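Local atomic coordinates of geranyltranstransferase (Agrobacterium tumefaciens, PDB entry 2H8O), a protein that probably catalyses the condensation of geranyl diphosphate with isopentenyl diphosphate to give farnesyl diphosphate, a step of isoprenoid biosynthesis. Residues Arg44-Lys49 with Leu92-Val97. Residues are numbered along the deposited sequence; the frame is centred on the assembly and turned at random.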
ATOM      1  N   ARG A  44       3.788   0.742  27.357  1.00 19.88           N
ATOM      2  CA  ARG A  44       2.518   0.037  27.606  1.00 20.25           C
ATOM      3  C   ARG A  44       1.308   0.948  27.429  1.00 19.29           C
ATOM      4  O   ARG A  44       0.287   0.518  26.877  1.00 18.69           O
ATOM      5  CB  ARG A  44       2.497  -0.617  28.985  1.00 20.44           C
ATOM      6  CG  ARG A  44       3.461  -1.789  29.158  1.00 22.86           C
ATOM      7  CD  ARG A  44       3.247  -2.559  30.456  1.00 25.52           C
ATOM      8  NE  ARG A  44       3.012  -1.704  31.625  1.00 29.43           N
ATOM      9  CZ  ARG A  44       3.932  -1.322  32.513  1.00 30.13           C
ATOM     10  NH1 ARG A  44       5.211  -1.683  32.420  1.00 29.37           N
ATOM     11  NH2 ARG A  44       3.556  -0.541  33.511  1.00 29.63           N
ATOM     12  N   GLU A  45       1.409   2.194  27.892  1.00 18.42           N
ATOM     13  CA  GLU A  45       0.327   3.181  27.745  1.00 18.61           C
ATOM     14  C   GLU A  45       0.050   3.483  26.292  1.00 18.21           C
ATOM     15  O   GLU A  45      -1.111   3.502  25.854  1.00 18.15           O
ATOM     16  CB  GLU A  45       0.664   4.511  28.437  1.00 18.72           C
ATOM     17  CG  GLU A  45       0.628   4.486  29.906  1.00 20.73           C
ATOM     18  CD  GLU A  45       1.331   5.698  30.572  1.00 20.96           C
ATOM     19  OE1 GLU A  45       1.644   6.710  29.908  1.00 26.44           O
ATOM     20  OE2 GLU A  45       1.561   5.618  31.784  1.00 23.86           O
ATOM     21  N   ASN A  46       1.116   3.762  25.551  1.00 16.65           N
ATOM     22  CA  ASN A  46       0.975   4.075  24.146  1.00 16.55           C
ATOM     23  C   ASN A  46       0.516   2.855  23.376  1.00 16.60           C
ATOM     24  O   ASN A  46      -0.207   2.987  22.406  1.00 17.92           O
ATOM     25  CB  ASN A  46       2.268   4.696  23.561  1.00 17.25           C
ATOM     26  CG  ASN A  46       2.480   6.114  24.056  1.00 18.35           C
ATOM     27  OD1 ASN A  46       1.552   6.739  24.609  1.00 18.44           O
ATOM     28  ND2 ASN A  46       3.701   6.640  23.876  1.00 18.71           N
ATOM     29  N   ALA A  47       0.969   1.671  23.795  1.00 16.97           N
ATOM     30  CA  ALA A  47       0.533   0.428  23.140  1.00 16.26           C
ATOM     31  C   ALA A  47      -0.972   0.287  23.292  1.00 16.78           C
ATOM     32  O   ALA A  47      -1.695   0.026  22.322  1.00 17.03           O
ATOM     33  CB  ALA A  47       1.257  -0.773  23.723  1.00 16.82           C
ATOM     34  N   ALA A  48      -1.465   0.474  24.512  1.00 15.91           N
ATOM     35  CA  ALA A  48      -2.904   0.390  24.771  1.00 15.53           C
ATOM     36  C   ALA A  48      -3.735   1.440  23.999  1.00 15.30           C
ATOM     37  O   ALA A  48      -4.781   1.121  23.437  1.00 15.84           O
ATOM     38  CB  ALA A  48      -3.190   0.464  26.278  1.00 16.20           C
ATOM     39  N   LYS A  49      -3.277   2.691  23.966  1.00 14.78           N
ATOM     40  CA  LYS A  49      -3.961   3.719  23.175  1.00 15.78           C
ATOM     41  C   LYS A  49      -4.013   3.363  21.697  1.00 15.93           C
ATOM     42  O   LYS A  49      -5.033   3.543  21.048  1.00 16.09           O
ATOM     43  CB  LYS A  49      -3.250   5.060  23.330  1.00 16.41           C
ATOM     44  CG  LYS A  49      -3.424   5.696  24.683  1.00 18.45           C
ATOM     45  CD  LYS A  49      -2.787   7.076  24.733  1.00 18.23           C
ATOM     46  CE  LYS A  49      -2.963   7.749  26.093  1.00 22.35           C
ATOM     47  NZ  LYS A  49      -2.039   8.926  26.244  1.00 27.05           N
ATOM     48  N   LEU A  92       7.126   5.604  19.163  1.00 15.34           N
ATOM     49  CA  LEU A  92       8.070   6.597  18.666  1.00 15.50           C
ATOM     50  C   LEU A  92       7.352   7.750  17.951  1.00 15.02           C
ATOM     51  O   LEU A  92       7.721   8.929  18.112  1.00 16.24           O
ATOM     52  CB  LEU A  92       9.124   5.945  17.759  1.00 14.98           C
ATOM     53  CG  LEU A  92      10.110   5.005  18.477  1.00 15.45           C
ATOM     54  CD1 LEU A  92      10.870   4.143  17.462  1.00 16.17           C
ATOM     55  CD2 LEU A  92      11.075   5.788  19.363  1.00 17.83           C
ATOM     56  N   VAL A  93       6.315   7.435  17.182  1.00 14.99           N
ATOM     57  CA  VAL A  93       5.505   8.478  16.543  1.00 15.23           C
ATOM     58  C   VAL A  93       4.851   9.400  17.597  1.00 15.33           C
ATOM     59  O   VAL A  93       4.998  10.647  17.575  1.00 16.06           O
ATOM     60  CB  VAL A  93       4.438   7.893  15.621  1.00 15.30           C
ATOM     61  CG1 VAL A  93       3.582   9.029  15.045  1.00 15.39           C
ATOM     62  CG2 VAL A  93       5.082   7.056  14.496  1.00 14.95           C
ATOM     63  N   ILE A  94       4.148   8.778  18.529  1.00 15.87           N
ATOM     64  CA  ILE A  94       3.450   9.500  19.589  1.00 15.25           C
ATOM     65  C   ILE A  94       4.422  10.395  20.358  1.00 15.00           C
ATOM     66  O   ILE A  94       4.128  11.561  20.646  1.00 15.98           O
ATOM     67  CB  ILE A  94       2.758   8.493  20.543  1.00 15.56           C
ATOM     68  CG1 ILE A  94       1.575   7.808  19.823  1.00 15.96           C
ATOM     69  CG2 ILE A  94       2.279   9.197  21.830  1.00 15.92           C
ATOM     70  CD1 ILE A  94       1.090   6.549  20.484  1.00 16.25           C
ATOM     71  N   GLU A  95       5.576   9.844  20.720  1.00 15.67           N
ATOM     72  CA  GLU A  95       6.518  10.592  21.570  1.00 15.94           C
ATOM     73  C   GLU A  95       7.318  11.654  20.797  1.00 16.47           C
ATOM     74  O   GLU A  95       7.676  12.684  21.350  1.00 16.12           O
ATOM     75  CB  GLU A  95       7.397   9.641  22.381  1.00 16.16           C
ATOM     76  CG  GLU A  95       6.575   8.803  23.403  1.00 15.90           C
ATOM     77  CD  GLU A  95       5.783   9.675  24.418  1.00 16.87           C
ATOM     78  OE1 GLU A  95       6.260  10.780  24.784  1.00 16.34           O
ATOM     79  OE2 GLU A  95       4.691   9.250  24.895  1.00 18.62           O
ATOM     80  N   SER A  96       7.565  11.413  19.512  1.00 16.20           N
ATOM     81  CA  SER A  96       8.168  12.437  18.653  0.50 16.19           C
ATOM     82  C   SER A  96       7.201  13.609  18.511  1.00 16.65           C
ATOM     83  O   SER A  96       7.588  14.781  18.645  1.00 17.24           O
ATOM     84  CB  SER A  96       8.516  11.875  17.275  0.50 16.53           C
ATOM     85  OG  SER A  96       9.102  12.880  16.460  0.50 15.34           O
ATOM     86  N   VAL A  97       5.931  13.289  18.277  1.00 16.36           N
ATOM     87  CA  VAL A  97       4.908  14.317  18.197  1.00 16.80           C
ATOM     88  C   VAL A  97       4.846  15.114  19.515  1.00 16.45           C
ATOM     89  O   VAL A  97       4.808  16.351  19.488  1.00 17.34           O
ATOM     90  CB  VAL A  97       3.527  13.730  17.844  1.00 16.58           C
ATOM     91  CG1 VAL A  97       2.453  14.806  17.937  1.00 17.49           C
ATOM     92  CG2 VAL A  97       3.535  13.116  16.418  1.00 16.25           C
TER
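N46 reaches from helix 34-57 to helix 88-99 and meets both E95 and I94, the amide nitrogen ND2 touching each of them. Its ND2 gives an N-H to OE2 of E95 at 3.0 Å, and an angle of 167° at the hydrogen shows the bond to be nearly straight. The acceptor lies in the amide plane of N46, and amide and carboxylate are turned only 15° from one another, so the two flat groups are almost coplanar. OE2 accepts through its anti lone pair, the one facing away from the other carboxylate oxygen. A bend at chi2 (-58°) in the E95 chain helps bring the carboxylate to the amide. The same OE2 forms a salt bridge with R42, one turn before N46, giving this oxygen of a buried glutamate two partners on helix 34-57.

I94 approaches N46 from the opposite direction and supplies the apolar part of the contact. Its CG2 lies 3.6 Å from ND2 of N46, while its CD1 packs 3.8 Å from CB of N46. L108 of helix 104-125 also touches I94, and I322 and L323 of helix 321-331 touch E95. This polar interhelical tie with aliphatic packing joins two helices of the all-alpha polyprenyl synthetase fold.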